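Local structure of valine-pyruvate aminotransferase (Salmonella typhimurium, 3G7Q) at residues A33-G38 against G364-P369; M183-R188 against P215-N220; I242-S247 against I260-D265; T352-Y357 against H383-M388. The protein probably transfers the amino group of L-valine to pyruvate, with pyridoxal 5'-phosphate as cofactor, to give L-alanine and 3-methyl-2-oxobutanoate. One frame throughout, in Å; residues are numbered along the deposited sequence.

Contact 1: A33-G38 against G364-P369; sequences AIMLGG and GVLMVP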
loop_
_atom_site.group_PDB
_atom_site.type_symbol
_atom_site.label_atom_id
_atom_site.label_comp_id
_atom_site.label_asym_id
_atom_site.label_seq_id
_atom_site.Cartn_x
_atom_site.Cartn_y
_atom_site.Cartn_z
ATOM N N ALA A 33 16.517 -22.707 -12.553
ATOM C CA ALA A 33 15.072 -22.943 -12.666
ATOM C C ALA A 33 14.478 -22.194 -13.843
ATOM O O ALA A 33 14.933 -21.095 -14.196
ATOM C CB ALA A 33 14.363 -22.519 -11.392
ATOM N N ILE A 34 13.452 -22.784 -14.454
ATOM C CA ILE A 34 12.747 -22.161 -15.575
ATOM C C ILE A 34 11.451 -21.667 -14.942
ATOM O O ILE A 34 10.509 -22.441 -14.724
ATOM C CB ILE A 34 12.552 -23.140 -16.715
ATOM C CG1 ILE A 34 13.934 -23.583 -17.231
ATOM C CG2 ILE A 34 11.721 -22.492 -17.821
ATOM C CD1 ILE A 34 13.916 -24.857 -18.012
HETATM N N MSE A 35 11.404 -20.377 -14.614
HETATM C CA MSE A 35 10.270 -19.783 -13.906
HETATM C C MSE A 35 9.298 -19.083 -14.862
HETATM O O MSE A 35 9.471 -17.910 -15.188
HETATM C CB MSE A 35 10.783 -18.807 -12.830
HETATM C CG MSE A 35 9.701 -17.932 -12.163
HETATM SE SE MSE A 35 8.189 -18.928 -11.446
HETATM C CE MSE A 35 7.299 -17.444 -10.589
ATOM N N LEU A 36 8.254 -19.801 -15.259
ATOM C CA LEU A 36 7.232 -19.303 -16.207
ATOM C C LEU A 36 5.906 -19.029 -15.543
ATOM O O LEU A 36 4.925 -18.733 -16.228
ATOM C CB LEU A 36 7.064 -20.321 -17.343
ATOM C CG LEU A 36 8.355 -20.683 -18.092
ATOM C CD1 LEU A 36 8.088 -21.697 -19.188
ATOM C CD2 LEU A 36 9.047 -19.447 -18.706
ATOM N N GLY A 37 5.879 -19.077 -14.211
ATOM C CA GLY A 37 4.679 -18.898 -13.419
ATOM C C GLY A 37 4.413 -17.527 -12.821
ATOM O O GLY A 37 3.458 -17.370 -12.070
ATOM N N GLY A 38 5.264 -16.558 -13.131
ATOM C CA GLY A 38 5.146 -15.199 -12.584
ATOM C C GLY A 38 4.372 -14.257 -13.468
ATOM O O GLY A 38 3.952 -14.631 -14.561
ATOM N N GLY A 364 12.453 -28.751 -12.694
ATOM C CA GLY A 364 12.896 -27.366 -12.721
ATOM C C GLY A 364 12.083 -26.379 -13.505
ATOM O O GLY A 364 12.566 -25.283 -13.807
ATOM N N VAL A 365 10.839 -26.746 -13.825
ATOM C CA VAL A 365 9.952 -25.900 -14.618
ATOM C C VAL A 365 8.718 -25.548 -13.788
ATOM O O VAL A 365 8.050 -26.431 -13.237
ATOM C CB VAL A 365 9.514 -26.608 -15.926
ATOM C CG1 VAL A 365 8.540 -25.751 -16.722
ATOM C CG2 VAL A 365 10.723 -26.977 -16.787
ATOM N N LEU A 366 8.451 -24.252 -13.658
ATOM C CA LEU A 366 7.301 -23.774 -12.940
ATOM C C LEU A 366 6.312 -23.028 -13.843
ATOM O O LEU A 366 6.696 -22.083 -14.533
ATOM C CB LEU A 366 7.750 -22.858 -11.813
ATOM C CG LEU A 366 8.522 -23.517 -10.669
ATOM C CD1 LEU A 366 8.950 -22.405 -9.753
ATOM C CD2 LEU A 366 7.695 -24.600 -9.920
HETATM N N MSE A 367 5.043 -23.482 -13.810
HETATM C CA MSE A 367 3.898 -22.861 -14.484
HETATM C C MSE A 367 2.769 -22.884 -13.451
HETATM O O MSE A 367 2.909 -23.533 -12.412
HETATM C CB MSE A 367 3.511 -23.627 -15.754
HETATM C CG MSE A 367 4.615 -23.640 -16.745
HETATM SE SE MSE A 367 4.012 -24.602 -18.364
HETATM C CE MSE A 367 5.496 -24.160 -19.562
ATOM N N VAL A 368 1.678 -22.161 -13.704
ATOM C CA VAL A 368 0.580 -22.101 -12.722
ATOM C C VAL A 368 -0.566 -23.035 -13.081
ATOM O O VAL A 368 -1.091 -22.982 -14.180
ATOM C CB VAL A 368 0.009 -20.672 -12.543
ATOM C CG1 VAL A 368 -0.906 -20.640 -11.316
ATOM C CG2 VAL A 368 1.146 -19.642 -12.406
ATOM N N PRO A 369 -0.938 -23.933 -12.169
ATOM C CA PRO A 369 -2.108 -24.748 -12.466
ATOM C C PRO A 369 -3.356 -23.891 -12.651
ATOM O O PRO A 369 -3.601 -22.957 -11.888
ATOM C CB PRO A 369 -2.242 -25.641 -11.215
ATOM C CG PRO A 369 -0.925 -25.632 -10.624
ATOM C CD PRO A 369 -0.319 -24.307 -10.888
#

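Contact 2: M183-R188 against P215-N220; sequences MICVSR and PLVIDN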
loop_
_atom_site.group_PDB
_atom_site.type_symbol
_atom_site.label_atom_id
_atom_site.label_comp_id
_atom_site.label_asym_id
_atom_site.label_seq_id
_atom_site.Cartn_x
_atom_site.Cartn_y
_atom_site.Cartn_z
HETATM N N MSE A 183 -21.453 -6.483 -7.456
HETATM C CA MSE A 183 -20.700 -5.907 -8.562
HETATM C C MSE A 183 -20.344 -6.977 -9.562
HETATM O O MSE A 183 -20.292 -8.164 -9.226
HETATM C CB MSE A 183 -19.416 -5.214 -8.077
HETATM C CG MSE A 183 -18.566 -6.002 -7.111
HETATM SE SE MSE A 183 -16.848 -5.070 -6.725
HETATM C CE MSE A 183 -15.930 -5.725 -7.957
ATOM N N ILE A 184 -20.091 -6.528 -10.791
ATOM C CA ILE A 184 -19.716 -7.390 -11.898
ATOM C C ILE A 184 -18.275 -7.010 -12.218
ATOM O O ILE A 184 -17.978 -5.832 -12.389
ATOM C CB ILE A 184 -20.613 -7.163 -13.108
ATOM C CG1 ILE A 184 -22.081 -7.414 -12.729
ATOM C CG2 ILE A 184 -20.156 -8.046 -14.264
ATOM C CD1 ILE A 184 -23.106 -7.229 -13.881
ATOM N N CYS A 185 -17.397 -8.000 -12.306
ATOM C CA CYS A 185 -15.982 -7.724 -12.496
ATOM C C CYS A 185 -15.373 -8.480 -13.669
ATOM O O CYS A 185 -15.504 -9.692 -13.752
ATOM C CB CYS A 185 -15.252 -8.097 -11.214
ATOM S SG CYS A 185 -13.545 -7.574 -11.194
ATOM N N VAL A 186 -14.700 -7.758 -14.565
ATOM C CA VAL A 186 -14.033 -8.343 -15.720
ATOM C C VAL A 186 -12.687 -7.631 -15.885
ATOM O O VAL A 186 -12.455 -6.580 -15.304
ATOM C CB VAL A 186 -14.838 -8.197 -17.026
ATOM C CG1 VAL A 186 -16.143 -8.928 -16.956
ATOM C CG2 VAL A 186 -15.067 -6.718 -17.362
ATOM N N SER A 187 -11.780 -8.232 -16.633
ATOM C CA SER A 187 -10.500 -7.591 -16.966
ATOM C C SER A 187 -10.471 -7.550 -18.487
ATOM O O SER A 187 -11.195 -8.321 -19.137
ATOM C CB SER A 187 -9.314 -8.355 -16.391
ATOM O OG SER A 187 -9.344 -9.710 -16.834
ATOM N N ARG A 188 -9.671 -6.645 -19.071
ATOM C CA ARG A 188 -9.607 -6.530 -20.522
ATOM C C ARG A 188 -8.373 -5.774 -20.969
ATOM O O ARG A 188 -8.312 -4.555 -20.795
ATOM C CB ARG A 188 -10.847 -5.784 -21.044
ATOM C CG ARG A 188 -11.106 -5.882 -22.525
ATOM C CD ARG A 188 -12.245 -4.956 -22.908
ATOM N NE ARG A 188 -12.872 -5.316 -24.165
ATOM C CZ ARG A 188 -13.459 -4.455 -25.007
ATOM N NH1 ARG A 188 -13.442 -3.145 -24.770
ATOM N NH2 ARG A 188 -14.028 -4.884 -26.112
ATOM N N PRO A 215 -22.220 -1.655 -10.067
ATOM C CA PRO A 215 -21.137 -1.245 -10.960
ATOM C C PRO A 215 -20.560 -2.352 -11.820
ATOM O O PRO A 215 -20.570 -3.528 -11.428
ATOM C CB PRO A 215 -20.031 -0.798 -9.996
ATOM C CG PRO A 215 -20.311 -1.538 -8.717
ATOM C CD PRO A 215 -21.801 -1.686 -8.651
ATOM N N LEU A 216 -20.038 -1.954 -12.972
ATOM C CA LEU A 216 -19.271 -2.850 -13.833
ATOM C C LEU A 216 -17.830 -2.439 -13.648
ATOM O O LEU A 216 -17.468 -1.329 -13.987
ATOM C CB LEU A 216 -19.654 -2.710 -15.296
ATOM C CG LEU A 216 -18.823 -3.498 -16.310
ATOM C CD1 LEU A 216 -18.785 -4.994 -15.961
ATOM C CD2 LEU A 216 -19.344 -3.229 -17.761
ATOM N N VAL A 217 -17.020 -3.339 -13.099
ATOM C CA VAL A 217 -15.635 -3.052 -12.789
ATOM C C VAL A 217 -14.785 -3.687 -13.877
ATOM O O VAL A 217 -14.938 -4.880 -14.158
ATOM C CB VAL A 217 -15.257 -3.610 -11.392
ATOM C CG1 VAL A 217 -13.829 -3.237 -11.039
ATOM C CG2 VAL A 217 -16.221 -3.075 -10.316
ATOM N N ILE A 218 -13.921 -2.888 -14.504
ATOM C CA ILE A 218 -13.042 -3.352 -15.583
ATOM C C ILE A 218 -11.573 -3.123 -15.223
ATOM O O ILE A 218 -11.135 -1.991 -15.021
ATOM C CB ILE A 218 -13.331 -2.659 -16.935
ATOM C CG1 ILE A 218 -14.824 -2.749 -17.278
ATOM C CG2 ILE A 218 -12.452 -3.283 -18.033
ATOM C CD1 ILE A 218 -15.276 -1.918 -18.528
ATOM N N ASP A 219 -10.828 -4.209 -15.105
ATOM C CA ASP A 219 -9.416 -4.132 -14.831
ATOM C C ASP A 219 -8.686 -3.950 -16.176
ATOM O O ASP A 219 -8.673 -4.867 -17.004
ATOM C CB ASP A 219 -8.932 -5.377 -14.134
ATOM C CG ASP A 219 -7.491 -5.241 -13.663
ATOM O OD1 ASP A 219 -6.838 -4.231 -14.005
ATOM O OD2 ASP A 219 -7.047 -6.124 -12.920
ATOM N N ASN A 220 -8.088 -2.765 -16.358
ATOM C CA ASN A 220 -7.408 -2.324 -17.594
ATOM C C ASN A 220 -5.888 -2.237 -17.352
ATOM O O ASN A 220 -5.209 -1.440 -17.998
ATOM C CB ASN A 220 -7.962 -0.968 -17.990
ATOM C CG ASN A 220 -7.655 -0.527 -19.441
ATOM O OD1 ASN A 220 -7.032 0.514 -19.677
ATOM N ND2 ASN A 220 -8.117 -1.286 -20.382
#

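Contact 3: I242-S247 against I260-D265; sequences IILCMS and IIIAND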
loop_
_atom_site.group_PDB
_atom_site.type_symbol
_atom_site.label_atom_id
_atom_site.label_comp_id
_atom_site.label_asym_id
_atom_site.label_seq_id
_atom_site.Cartn_x
_atom_site.Cartn_y
_atom_site.Cartn_z
ATOM N N ILE A 242 -19.310 2.685 -14.598
ATOM C CA ILE A 242 -18.139 1.838 -14.791
ATOM C C ILE A 242 -17.026 2.273 -13.849
ATOM O O ILE A 242 -16.830 3.462 -13.596
ATOM C CB ILE A 242 -17.672 1.837 -16.245
ATOM C CG1 ILE A 242 -18.709 1.091 -17.087
ATOM C CG2 ILE A 242 -16.296 1.150 -16.366
ATOM C CD1 ILE A 242 -18.426 1.054 -18.500
ATOM N N ILE A 243 -16.338 1.294 -13.289
ATOM C CA ILE A 243 -15.174 1.529 -12.442
ATOM C C ILE A 243 -14.012 0.921 -13.220
ATOM O O ILE A 243 -13.986 -0.277 -13.441
ATOM C CB ILE A 243 -15.303 0.886 -11.057
ATOM C CG1 ILE A 243 -16.581 1.380 -10.323
ATOM C CG2 ILE A 243 -14.059 1.209 -10.191
ATOM C CD1 ILE A 243 -16.839 0.637 -9.013
ATOM N N LEU A 244 -13.048 1.752 -13.605
ATOM C CA LEU A 244 -11.936 1.333 -14.452
ATOM C C LEU A 244 -10.623 1.374 -13.679
ATOM O O LEU A 244 -10.251 2.443 -13.199
ATOM C CB LEU A 244 -11.909 2.273 -15.659
ATOM C CG LEU A 244 -10.867 2.178 -16.767
ATOM C CD1 LEU A 244 -10.817 0.776 -17.291
ATOM C CD2 LEU A 244 -11.243 3.190 -17.869
ATOM N N CYS A 245 -9.915 0.237 -13.588
ATOM C CA CYS A 245 -8.658 0.155 -12.842
ATOM C C CYS A 245 -7.502 0.113 -13.823
ATOM O O CYS A 245 -7.504 -0.705 -14.747
ATOM C CB CYS A 245 -8.620 -1.075 -11.957
ATOM S SG CYS A 245 -9.990 -1.065 -10.757
HETATM N N MSE A 246 -6.533 1.001 -13.621
HETATM C CA MSE A 246 -5.344 1.080 -14.452
HETATM C C MSE A 246 -4.130 1.003 -13.544
HETATM O O MSE A 246 -4.239 1.115 -12.325
HETATM C CB MSE A 246 -5.357 2.359 -15.299
HETATM C CG MSE A 246 -6.576 2.449 -16.240
HETATM SE SE MSE A 246 -6.460 4.058 -17.315
HETATM C CE MSE A 246 -5.130 3.028 -18.836
ATOM N N SER A 247 -2.959 0.838 -14.134
ATOM C CA SER A 247 -1.757 0.683 -13.339
ATOM C C SER A 247 -0.550 1.097 -14.130
ATOM O O SER A 247 -0.561 1.069 -15.341
ATOM C CB SER A 247 -1.616 -0.798 -12.942
ATOM O OG SER A 247 -0.413 -1.025 -12.203
ATOM N N ILE A 260 -4.576 3.099 -10.351
ATOM C CA ILE A 260 -5.464 4.200 -10.661
ATOM C C ILE A 260 -6.886 3.678 -10.754
ATOM O O ILE A 260 -7.100 2.635 -11.366
ATOM C CB ILE A 260 -5.067 4.802 -12.019
ATOM C CG1 ILE A 260 -3.652 5.388 -11.953
ATOM C CG2 ILE A 260 -6.067 5.847 -12.475
ATOM C CD1 ILE A 260 -3.017 5.620 -13.320
ATOM N N ILE A 261 -7.848 4.373 -10.164
ATOM C CA ILE A 261 -9.254 3.982 -10.267
ATOM C C ILE A 261 -10.009 5.144 -10.865
ATOM O O ILE A 261 -9.884 6.289 -10.403
ATOM C CB ILE A 261 -9.890 3.633 -8.918
ATOM C CG1 ILE A 261 -9.215 2.413 -8.294
ATOM C CG2 ILE A 261 -11.382 3.366 -9.061
ATOM C CD1 ILE A 261 -9.624 2.214 -6.819
ATOM N N ILE A 262 -10.806 4.854 -11.886
ATOM C CA ILE A 262 -11.635 5.878 -12.544
ATOM C C ILE A 262 -13.074 5.471 -12.306
ATOM O O ILE A 262 -13.461 4.364 -12.659
ATOM C CB ILE A 262 -11.270 5.986 -14.041
ATOM C CG1 ILE A 262 -9.796 6.411 -14.174
ATOM C CG2 ILE A 262 -12.166 6.995 -14.764
ATOM C CD1 ILE A 262 -9.217 6.065 -15.455
ATOM N N ALA A 263 -13.865 6.364 -11.715
ATOM C CA ALA A 263 -15.253 6.054 -11.352
ATOM C C ALA A 263 -16.029 7.319 -11.098
ATOM O O ALA A 263 -15.450 8.413 -11.103
ATOM C CB ALA A 263 -15.280 5.146 -10.103
ATOM N N ASN A 264 -17.336 7.189 -10.868
ATOM C CA ASN A 264 -18.152 8.355 -10.523
ATOM C C ASN A 264 -17.627 8.944 -9.200
ATOM O O ASN A 264 -16.987 8.247 -8.414
ATOM C CB ASN A 264 -19.664 8.040 -10.484
ATOM C CG ASN A 264 -20.059 7.041 -9.399
ATOM O OD1 ASN A 264 -19.710 7.186 -8.223
ATOM N ND2 ASN A 264 -20.851 6.043 -9.787
ATOM N N ASP A 265 -17.863 10.232 -8.984
ATOM C CA ASP A 265 -17.297 10.921 -7.791
ATOM C C ASP A 265 -17.705 10.366 -6.419
ATOM O O ASP A 265 -16.916 10.449 -5.469
ATOM C CB ASP A 265 -17.532 12.436 -7.862
ATOM C CG ASP A 265 -18.964 12.799 -8.098
ATOM O OD1 ASP A 265 -19.853 12.235 -7.432
ATOM O OD2 ASP A 265 -19.193 13.677 -8.953
HETATM O O HOH W 1 -18.386 4.581 -11.650
#

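Contact 4: T352-Y357 against H383-M388; sequences TTELLY and HTHQCM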
loop_
_atom_site.group_PDB
_atom_site.type_symbol
_atom_site.label_atom_id
_atom_site.label_comp_id
_atom_site.label_asym_id
_atom_site.label_seq_id
_atom_site.Cartn_x
_atom_site.Cartn_y
_atom_site.Cartn_z
ATOM N N THR A 352 -4.406 -34.582 -13.982
ATOM C CA THR A 352 -4.688 -33.159 -13.717
ATOM C C THR A 352 -3.441 -32.299 -13.876
ATOM O O THR A 352 -2.314 -32.775 -13.779
ATOM C CB THR A 352 -5.202 -32.942 -12.302
ATOM O OG1 THR A 352 -4.146 -33.214 -11.376
ATOM C CG2 THR A 352 -6.414 -33.827 -12.002
ATOM N N THR A 353 -3.634 -30.996 -14.065
ATOM C CA THR A 353 -2.491 -30.104 -14.159
ATOM C C THR A 353 -1.897 -29.817 -12.776
ATOM O O THR A 353 -0.786 -29.280 -12.683
ATOM C CB THR A 353 -2.800 -28.832 -14.983
ATOM O OG1 THR A 353 -3.980 -28.223 -14.504
ATOM C CG2 THR A 353 -2.983 -29.186 -16.474
ATOM N N GLU A 354 -2.616 -30.169 -11.697
ATOM C CA GLU A 354 -1.983 -30.155 -10.380
ATOM C C GLU A 354 -0.868 -31.223 -10.366
ATOM O O GLU A 354 0.248 -30.986 -9.879
ATOM C CB GLU A 354 -2.993 -30.435 -9.268
ATOM C CG GLU A 354 -3.957 -29.260 -8.967
ATOM C CD GLU A 354 -5.111 -29.057 -9.943
ATOM O OE1 GLU A 354 -5.492 -29.934 -10.748
ATOM O OE2 GLU A 354 -5.646 -27.943 -9.912
ATOM N N LEU A 355 -1.162 -32.395 -10.896
ATOM C CA LEU A 355 -0.146 -33.455 -10.949
ATOM C C LEU A 355 0.961 -33.099 -11.945
ATOM O O LEU A 355 2.142 -33.249 -11.648
ATOM C CB LEU A 355 -0.759 -34.814 -11.264
ATOM C CG LEU A 355 0.231 -35.985 -11.309
ATOM C CD1 LEU A 355 1.114 -36.107 -10.020
ATOM C CD2 LEU A 355 -0.540 -37.285 -11.552
ATOM N N LEU A 356 0.569 -32.642 -13.118
ATOM C CA LEU A 356 1.548 -32.183 -14.112
ATOM C C LEU A 356 2.487 -31.133 -13.503
ATOM O O LEU A 356 3.700 -31.202 -13.675
ATOM C CB LEU A 356 0.850 -31.607 -15.321
ATOM C CG LEU A 356 1.768 -31.374 -16.537
ATOM C CD1 LEU A 356 2.418 -32.682 -17.072
ATOM C CD2 LEU A 356 0.986 -30.636 -17.650
ATOM N N TYR A 357 1.929 -30.190 -12.750
ATOM C CA TYR A 357 2.730 -29.171 -12.072
ATOM C C TYR A 357 3.835 -29.779 -11.199
ATOM O O TYR A 357 4.959 -29.286 -11.184
ATOM C CB TYR A 357 1.821 -28.296 -11.185
ATOM C CG TYR A 357 2.587 -27.386 -10.234
ATOM C CD1 TYR A 357 2.966 -27.806 -8.963
ATOM C CD2 TYR A 357 2.899 -26.090 -10.603
ATOM C CE1 TYR A 357 3.661 -26.955 -8.107
ATOM C CE2 TYR A 357 3.614 -25.247 -9.755
ATOM C CZ TYR A 357 3.971 -25.680 -8.514
ATOM O OH TYR A 357 4.659 -24.817 -7.694
ATOM N N HIS A 383 -12.574 -29.388 -16.947
ATOM C CA HIS A 383 -11.764 -28.445 -17.718
ATOM C C HIS A 383 -10.776 -27.626 -16.895
ATOM O O HIS A 383 -9.646 -27.391 -17.337
ATOM C CB HIS A 383 -12.706 -27.481 -18.435
ATOM C CG HIS A 383 -12.006 -26.436 -19.255
ATOM N ND1 HIS A 383 -11.572 -26.677 -20.539
ATOM C CD2 HIS A 383 -11.747 -25.128 -19.008
ATOM C CE1 HIS A 383 -11.032 -25.570 -21.028
ATOM N NE2 HIS A 383 -11.126 -24.615 -20.119
ATOM N N THR A 384 -11.162 -27.193 -15.700
ATOM C CA THR A 384 -10.274 -26.368 -14.874
ATOM C C THR A 384 -8.998 -27.110 -14.495
ATOM O O THR A 384 -7.992 -26.488 -14.191
ATOM C CB THR A 384 -10.957 -25.843 -13.604
ATOM O OG1 THR A 384 -11.185 -26.896 -12.657
ATOM C CG2 THR A 384 -12.291 -25.146 -13.969
ATOM N N HIS A 385 -9.046 -28.438 -14.533
ATOM C CA HIS A 385 -7.879 -29.262 -14.213
ATOM C C HIS A 385 -7.074 -29.672 -15.442
ATOM O O HIS A 385 -6.214 -30.555 -15.360
ATOM C CB HIS A 385 -8.358 -30.496 -13.440
ATOM C CG HIS A 385 -8.937 -30.144 -12.120
ATOM N ND1 HIS A 385 -8.134 -29.795 -11.056
ATOM C CD2 HIS A 385 -10.215 -30.008 -11.697
ATOM C CE1 HIS A 385 -8.895 -29.499 -10.018
ATOM N NE2 HIS A 385 -10.163 -29.614 -10.380
ATOM N N GLN A 386 -7.329 -29.041 -16.581
ATOM C CA GLN A 386 -6.623 -29.362 -17.808
ATOM C C GLN A 386 -5.862 -28.158 -18.360
ATOM O O GLN A 386 -5.307 -28.250 -19.441
ATOM C CB GLN A 386 -7.622 -29.851 -18.859
ATOM C CG GLN A 386 -8.342 -31.102 -18.437
ATOM C CD GLN A 386 -9.439 -31.556 -19.386
ATOM O OE1 GLN A 386 -9.641 -31.024 -20.490
ATOM N NE2 GLN A 386 -10.168 -32.566 -18.943
ATOM N N CYS A 387 -5.814 -27.052 -17.606
ATOM C CA CYS A 387 -5.174 -25.825 -18.074
ATOM C C CYS A 387 -4.029 -25.390 -17.184
ATOM O O CYS A 387 -3.970 -25.754 -16.001
ATOM C CB CYS A 387 -6.185 -24.678 -18.142
ATOM S SG CYS A 387 -7.621 -24.900 -19.214
HETATM N N MSE A 388 -3.124 -24.610 -17.761
HETATM C CA MSE A 388 -2.037 -23.985 -17.033
HETATM C C MSE A 388 -1.750 -22.622 -17.609
HETATM O O MSE A 388 -1.960 -22.381 -18.794
HETATM C CB MSE A 388 -0.746 -24.802 -17.109
HETATM C CG MSE A 388 -0.872 -26.196 -16.507
HETATM SE SE MSE A 388 0.876 -26.980 -16.093
HETATM C CE MSE A 388 0.834 -25.917 -14.567
HETATM O O HOH W 2 -5.297 -26.971 -12.412
#

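Contact 1: A33-G38 against G364-P369
A short parallel two-stranded pairing joins the chain near its N-terminus to residues 364-369, with Ile34 beside Val365 and Met35 beside Leu366. Three backbone hydrogen bonds hold it. Ile34 N donates a hydrogen bond to Gly364 O at 2.7 Å, almost straight and nearly along the C=O axis. Leu366 N returns the bond to Ile34 O at 2.9 Å. The third, Leu36 N to Leu366 O at 2.9 Å, is more bent (139° at the hydrogen), where residues 33-38 leave strand geometry at Leu36. Gly364 has positive phi (85°) and ends helix 353-362 as the C-prime residue of a Schellman motif, so the strand starts straight from the helix end.

The apolar contacts fall on two faces. On one, Ile34 and Val365 point the same way, and CD1 of Ile34 lies alongside Val365 CG2 at 4.0 Å. On the other, selenomethionine Met35 bends at chi2 (52°) and crosses Leu366 obliquely, its SE 3.9 Å from Leu366 CD1. Beyond the bridges, Leu36 CD1 meets CE of the extended Met367 at 3.6 Å. Val368 CG2 closes on Gly37 O at 3.3 Å.

Helix 396-416 packs on Ile34, Leu36, Val365 and Met367. Leu24 of helix 17-25 meets Met35 and Leu366. Strand 387-391 follows on, with backbone hydrogen bonds pairing Leu36 with Asn391 and Val368 with Arg389.

Contact 2: M183-R188 against P215-N220
Ile184, Val186, Leu216 and Ile218 share one face of this parallel strand pair; Cys185, Ser187, Val217 and Asp219 share the other. On the first face, Leu216 stands with CG anti to its backbone N (chi1 174°) and swings CD1 back to Ile184 CG2 at 3.8 Å, the two side chains crossing obliquely. Val186 and Ile218 instead run side by side, CG2 of Val186 lying 4.0 Å from Ile218 CG1. On the other face, selenomethionine Met183 holds CG in the crowded position between N and the carbonyl carbon. Its bend at chi3 (-89°) lays CE over Val217 CG2 at 3.6 Å.

The first backbone bond is Ile184 N to Pro215 O at 3.1 Å and the last is Arg188 N to Asp219 O at 2.9 Å. The strands belong to a beta-alpha-beta unit, and the connecting helix 199-211 covers the Ile184 and Val186 face. Phe111 of helix 107-118 covers Cys185, Val217 and Asp219.

Ser187 bonds Glu137, Arg188 bonds Asp199, and Asp219 OD1 bonds Ala221 N. This implies an apolar strand pair that ends in polar groups held by partners, consistent with the cofactor site lying at this end of the sheet in related aminotransferases.

Contact 3: I242-S247 against I260-D265
Four backbone hydrogen bonds tie strand 242-247 to strand 259-262, two for Leu244 with Ile262 and two for Met246 with Ile260. Three have the donor in the carbonyl plane; in the fourth, Ile260 N sits above the carbonyl plane of Met246. The closest side-chain approach is between Ile243 and Ile261, which lie side by side and touch CG2 to CG2 at 3.6 Å. Each has CG2 anti to its backbone N. Ala263 CB adds to this patch, 4.0 Å from Ile243 CG1. On the opposite face, selenomethionine Met246 crosses Ile262 obliquely, SE to CD1 at 3.9 Å.

The two strands form a beta hairpin in the seven-stranded mixed sheet of the large domain of a class I aminotransferase. It pairs with strand 216-219 on one flank and with strand 101-104 on the other. Helices 107-118 and 265-278 cover the face that carries Ile243 and Ile261.

The hairpin opens at its far end, where direct strand bonds stop beyond Leu244 and Ile262. Here a water donates a hydrogen bond to Ile242 O at 2.7 Å and accepts one from Asn264 N at 2.9 Å. Asn264 is the N-cap of helix 265-278: its OD1 takes Thr267 N and its ND2 reaches Pro240 O.

Contact 4: T352-Y357 against H383-M388
The imidazole of His385 meets Glu354 at its edge and stacks against the ring of His371. ND1 of His385 donates to Glu354 OE1 at 2.7 Å, and the acceptor lies within 5° of the ring plane. This bond to the acid probably makes His385 easier to protonate. The carboxylate is turned 59° from the ring, and OE1 is approached from above the carboxylate plane. A bend at chi2 of Glu354 (78°) folds the acid back to this position. Within the two segments, CE of selenomethionine Met388 lies at the edge of the Tyr357 ring, near its plane; the Tyr357 OH bonds Asp23.

Thr353 grips the backbone of the other segment twice. Its N donates to His385 O at 2.9 Å, and its OG1 donates to Cys387 O, also at 2.9 Å; both donors sit above the carbonyl planes. A water donates a hydrogen bond to Thr353 OG1 at 2.8 Å and another to Glu354 OE2 at 2.7 Å, so the hydroxyl and the acid are linked. Next to it, Met388 CG packs on Thr353 CB at 3.6 Å. Met388 crosses Leu356 obliquely, SE to CD2 at 4.0 Å.

Thr352 is the N-cap of helix 353-362, its OG1 accepting from Leu355 N at 3.1 Å. The whole is a capped helix start docked on the beginning of strand 387-391, in the helix-and-sheet small domain of a class I aminotransferase.

Contacts 2 and 3 share the seven-stranded sheet of the large domain. Their centres are about 10 Å apart, and strands 216-219 and 242-247 are neighbours, with Ile218 N probably bonded to Ile243 O. Contacts 1 and 4 lie in the small domain, centres about 13 Å apart, and touch where Met367 and Pro369 meet Tyr357. Their segments alternate along the chain: helix 353-362 runs into strand 365-366, and strands 368-369 and 387-391 are sheet neighbours. Between centres, contact 1 is about 28 Å from contact 2 and about 32 Å from contact 3, and it encloses both in sequence. The N-terminal segment thus joins the small domain, with the large-domain sheet built in between.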